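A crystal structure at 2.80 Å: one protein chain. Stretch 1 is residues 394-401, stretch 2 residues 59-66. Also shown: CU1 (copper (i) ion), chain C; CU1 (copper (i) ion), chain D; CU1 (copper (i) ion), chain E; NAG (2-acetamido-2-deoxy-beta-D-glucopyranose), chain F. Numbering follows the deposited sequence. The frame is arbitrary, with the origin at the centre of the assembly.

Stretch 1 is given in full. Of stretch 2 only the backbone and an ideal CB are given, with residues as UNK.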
# COMPACT_ATOMS: atom_id res chain seq x y z
N PHE A 394 -4.99 5.31 2.87
CA PHE A 394 -3.84 5.36 3.74
C PHE A 394 -3.50 3.98 4.25
O PHE A 394 -4.39 3.17 4.53
CB PHE A 394 -4.06 6.33 4.89
CG PHE A 394 -4.09 7.76 4.46
CD1 PHE A 394 -5.29 8.38 4.15
CD2 PHE A 394 -2.90 8.47 4.31
CE1 PHE A 394 -5.31 9.70 3.71
CE2 PHE A 394 -2.93 9.80 3.87
CZ PHE A 394 -4.14 10.41 3.59
N HIS A 395 -2.21 3.73 4.36
CA HIS A 395 -1.72 2.44 4.76
C HIS A 395 -0.72 2.60 5.91
O HIS A 395 0.04 3.58 5.96
CB HIS A 395 -1.12 1.72 3.55
CG HIS A 395 -0.20 0.60 3.92
ND1 HIS A 395 -0.63 -0.54 4.58
CD2 HIS A 395 1.14 0.46 3.75
CE1 HIS A 395 0.40 -1.33 4.78
NE2 HIS A 395 1.48 -0.75 4.29
N LEU A 396 -0.75 1.63 6.83
CA LEU A 396 0.09 1.64 8.01
C LEU A 396 0.99 0.43 8.05
O LEU A 396 0.50 -0.70 8.07
CB LEU A 396 -0.77 1.69 9.27
CG LEU A 396 -0.09 1.63 10.65
CD1 LEU A 396 0.77 2.87 10.96
CD2 LEU A 396 -1.14 1.40 11.74
N HIS A 397 2.30 0.66 8.08
CA HIS A 397 3.28 -0.43 8.17
C HIS A 397 3.25 -1.04 9.57
O HIS A 397 2.90 -0.35 10.54
CB HIS A 397 4.68 0.07 7.88
CG HIS A 397 4.93 0.37 6.44
ND1 HIS A 397 6.00 -0.15 5.75
CD2 HIS A 397 4.27 1.16 5.56
CE1 HIS A 397 5.99 0.30 4.51
NE2 HIS A 397 4.94 1.09 4.36
N GLY A 398 3.59 -2.33 9.67
CA GLY A 398 3.77 -3.00 10.96
C GLY A 398 2.54 -3.43 11.74
O GLY A 398 2.66 -4.12 12.75
N HIS A 399 1.36 -3.03 11.29
CA HIS A 399 0.12 -3.33 12.01
C HIS A 399 -1.08 -3.52 11.08
O HIS A 399 -1.13 -2.99 9.97
CB HIS A 399 -0.25 -2.20 12.97
CG HIS A 399 0.81 -1.89 13.98
ND1 HIS A 399 0.94 -2.60 15.16
CD2 HIS A 399 1.75 -0.92 14.02
CE1 HIS A 399 1.93 -2.09 15.86
NE2 HIS A 399 2.44 -1.07 15.20
N ALA A 400 -2.05 -4.29 11.56
CA ALA A 400 -3.41 -4.22 11.05
C ALA A 400 -4.21 -3.45 12.11
O ALA A 400 -4.28 -3.87 13.26
CB ALA A 400 -3.97 -5.60 10.84
N PHE A 401 -4.79 -2.32 11.73
CA PHE A 401 -5.48 -1.47 12.70
C PHE A 401 -6.97 -1.73 12.79
O PHE A 401 -7.55 -2.33 11.89
CB PHE A 401 -5.24 0.00 12.37
CG PHE A 401 -5.42 0.31 10.92
CD1 PHE A 401 -4.31 0.46 10.10
CD2 PHE A 401 -6.68 0.44 10.37
CE1 PHE A 401 -4.46 0.74 8.75
CE2 PHE A 401 -6.85 0.71 9.02
CZ PHE A 401 -5.74 0.86 8.21
N UNK A 59 12.71 -2.88 -1.66
CA UNK A 59 11.56 -3.77 -1.76
C UNK A 59 10.89 -3.84 -0.42
O UNK A 59 11.54 -4.08 0.59
CB UNK A 59 11.97 -5.17 -2.24
N UNK A 60 9.58 -3.62 -0.44
CA UNK A 60 8.76 -3.64 0.76
C UNK A 60 7.76 -4.77 0.64
O UNK A 60 7.18 -4.96 -0.42
CB UNK A 60 8.05 -2.30 0.98
N UNK A 61 7.54 -5.50 1.72
CA UNK A 61 6.58 -6.59 1.73
C UNK A 61 5.32 -6.18 2.48
O UNK A 61 5.27 -6.18 3.71
CB UNK A 61 7.19 -7.84 2.36
N UNK A 62 4.32 -5.80 1.70
CA UNK A 62 3.16 -5.08 2.18
C UNK A 62 2.31 -5.92 3.09
O UNK A 62 1.74 -6.94 2.67
CB UNK A 62 2.32 -4.58 1.00
N UNK A 63 2.19 -5.49 4.34
CA UNK A 63 1.25 -6.11 5.27
C UNK A 63 1.95 -6.95 6.31
O UNK A 63 1.41 -7.19 7.39
CB UNK A 63 0.24 -6.97 4.51
N UNK A 64 3.16 -7.40 6.00
CA UNK A 64 3.95 -8.20 6.90
C UNK A 64 4.39 -7.36 8.09
O UNK A 64 4.80 -6.22 7.93
CB UNK A 64 5.16 -8.79 6.17
N UNK A 65 4.28 -7.92 9.29
CA UNK A 65 4.48 -7.14 10.51
C UNK A 65 5.94 -6.91 10.86
O UNK A 65 6.25 -6.03 11.66
CB UNK A 65 3.79 -7.84 11.68
N UNK A 66 6.82 -7.72 10.28
CA UNK A 66 8.26 -7.61 10.48
C UNK A 66 8.63 -7.52 11.96
O UNK A 66 9.56 -6.81 12.35
CB UNK A 66 8.80 -6.39 9.74
CU CU1 C . 3.18 -1.83 3.88
CU CU1 D . 2.31 -1.36 -0.07
CU CU1 E . 4.79 2.24 2.57
C1 NAG F . 5.19 -8.96 18.08
C2 NAG F . 3.66 -8.97 18.03
C3 NAG F . 3.04 -9.04 19.42
C4 NAG F . 3.66 -10.18 20.24
C5 NAG F . 5.20 -10.12 20.14
C6 NAG F . 5.87 -11.28 20.87
C7 NAG F . 2.51 -8.00 16.11
C8 NAG F . 2.18 -6.75 15.36
N2 NAG F . 3.14 -7.84 17.29
O3 NAG F . 1.66 -9.26 19.27
O4 NAG F . 3.19 -10.18 21.58
O5 NAG F . 5.61 -10.12 18.78
O6 NAG F . 5.48 -12.49 20.25
O7 NAG F . 2.21 -9.11 15.63

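Position 59 lies beyond the reach of stretch 1, so many side chains would do. The deposited residue is Met59, which makes no contact with stretch 1.

At position 60 the backbone is extended and the CA-to-CB bond points toward stretch 1, where the ideal CB lies 4.8 Å from His397 CE1. Nearby, a copper ion (chain C) sits 2.0 Å from His395 NE2. A side chain able to coordinate copper would suit, His, Cys or Met among them, and a flat ring could also pack on His397. It is His60, whose NE2 binds that copper at 2.1 Å, so the ion bridges the two stretches. Its ring also forms an offset stack with that of His397, centroids 4.0 Å apart and planes at 19°.

Position 61 points away from stretch 1, which therefore sets no demand. It is Phe61; its carbonyl O accepts a weak hydrogen bond from the backbone N of position 64, 3.3 Å away, closing a type II turn.

The bond at position 62 points sideways, and the ideal CB is 5.1 Å from His395 NE2. A second copper (chain D) lies on this side, so a ligand would suit, and a planar one could lie against the His395 ring. His62 does both: its ND1 binds that copper at 1.9 Å, and its ring stacks face-to-face on His395, centroids 3.7 Å apart. His62 NE2 comes within 3.3 Å of His395 ND1, but both are donors and no hydrogen bond joins them.

At position 63, phi/psi of 107/-23 would jam a CB against the preceding carbonyl O. This by itself calls for glycine, and Gly63 is found.

Position 64 points away from stretch 1, leaving the choice wide. The side chain of Leu64 makes no contact with stretch 1.

Position 65 points sideways, its CA only 4.2 Å from that of Gly398. The ideal CB is 4.0 Å from Gly398 O, and beyond lie the backbone of His399 and the methyl of Ala400. A long apolar or aromatic side chain could cover this surface. Phe65 does so: CD1 is 3.4 Å from Gly398 O, CE1 is 3.4 Å from Ala400 N, and CZ meets Ala400 CB at 4.1 Å. The sugar NAG also borders the ring, its O7 3.6 Å from Phe65 CD2.

Position 66 has a positive phi, which Gly, Asn or Asp tolerate most readily, and stretch 1 offers no contact. Gln66 occupies it, and the end of its side chain leads away.

Stretch 2, residues 59-66: MHFHGLFQ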
# COMPACT_ATOMS: atom_id res chain seq x y z
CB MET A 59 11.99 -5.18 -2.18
CG MET A 59 10.84 -6.13 -2.49
SD MET A 59 11.30 -7.38 -3.71
CE MET A 59 12.61 -8.20 -2.82
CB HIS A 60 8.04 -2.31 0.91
CG HIS A 60 6.91 -2.35 1.89
ND1 HIS A 60 7.06 -2.81 3.18
CD2 HIS A 60 5.62 -1.95 1.79
CE1 HIS A 60 5.91 -2.71 3.82
NE2 HIS A 60 5.03 -2.19 3.00
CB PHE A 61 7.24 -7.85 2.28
CG PHE A 61 8.54 -8.15 1.61
CD1 PHE A 61 9.73 -7.56 2.07
CD2 PHE A 61 8.57 -8.95 0.47
CE1 PHE A 61 10.93 -7.80 1.42
CE2 PHE A 61 9.78 -9.18 -0.19
CZ PHE A 61 10.96 -8.61 0.29
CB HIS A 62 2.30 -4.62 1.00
CG HIS A 62 1.17 -3.74 1.40
ND1 HIS A 62 1.08 -2.42 1.00
CD2 HIS A 62 0.08 -3.97 2.17
CE1 HIS A 62 -0.02 -1.89 1.50
NE2 HIS A 62 -0.64 -2.81 2.23
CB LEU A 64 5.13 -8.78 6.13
CG LEU A 64 4.95 -10.12 5.41
CD1 LEU A 64 3.66 -10.27 4.61
CD2 LEU A 64 6.15 -10.42 4.53
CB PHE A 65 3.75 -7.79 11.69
CG PHE A 65 2.24 -7.79 11.55
CD1 PHE A 65 1.58 -6.77 10.86
CD2 PHE A 65 1.48 -8.79 12.14
CE1 PHE A 65 0.20 -6.77 10.73
CE2 PHE A 65 0.10 -8.80 12.01
CZ PHE A 65 -0.54 -7.78 11.32
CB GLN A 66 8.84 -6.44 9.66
CG GLN A 66 8.58 -6.49 8.13
CD GLN A 66 9.24 -7.69 7.43
OE1 GLN A 66 10.09 -8.39 8.00
NE2 GLN A 66 8.86 -7.91 6.18
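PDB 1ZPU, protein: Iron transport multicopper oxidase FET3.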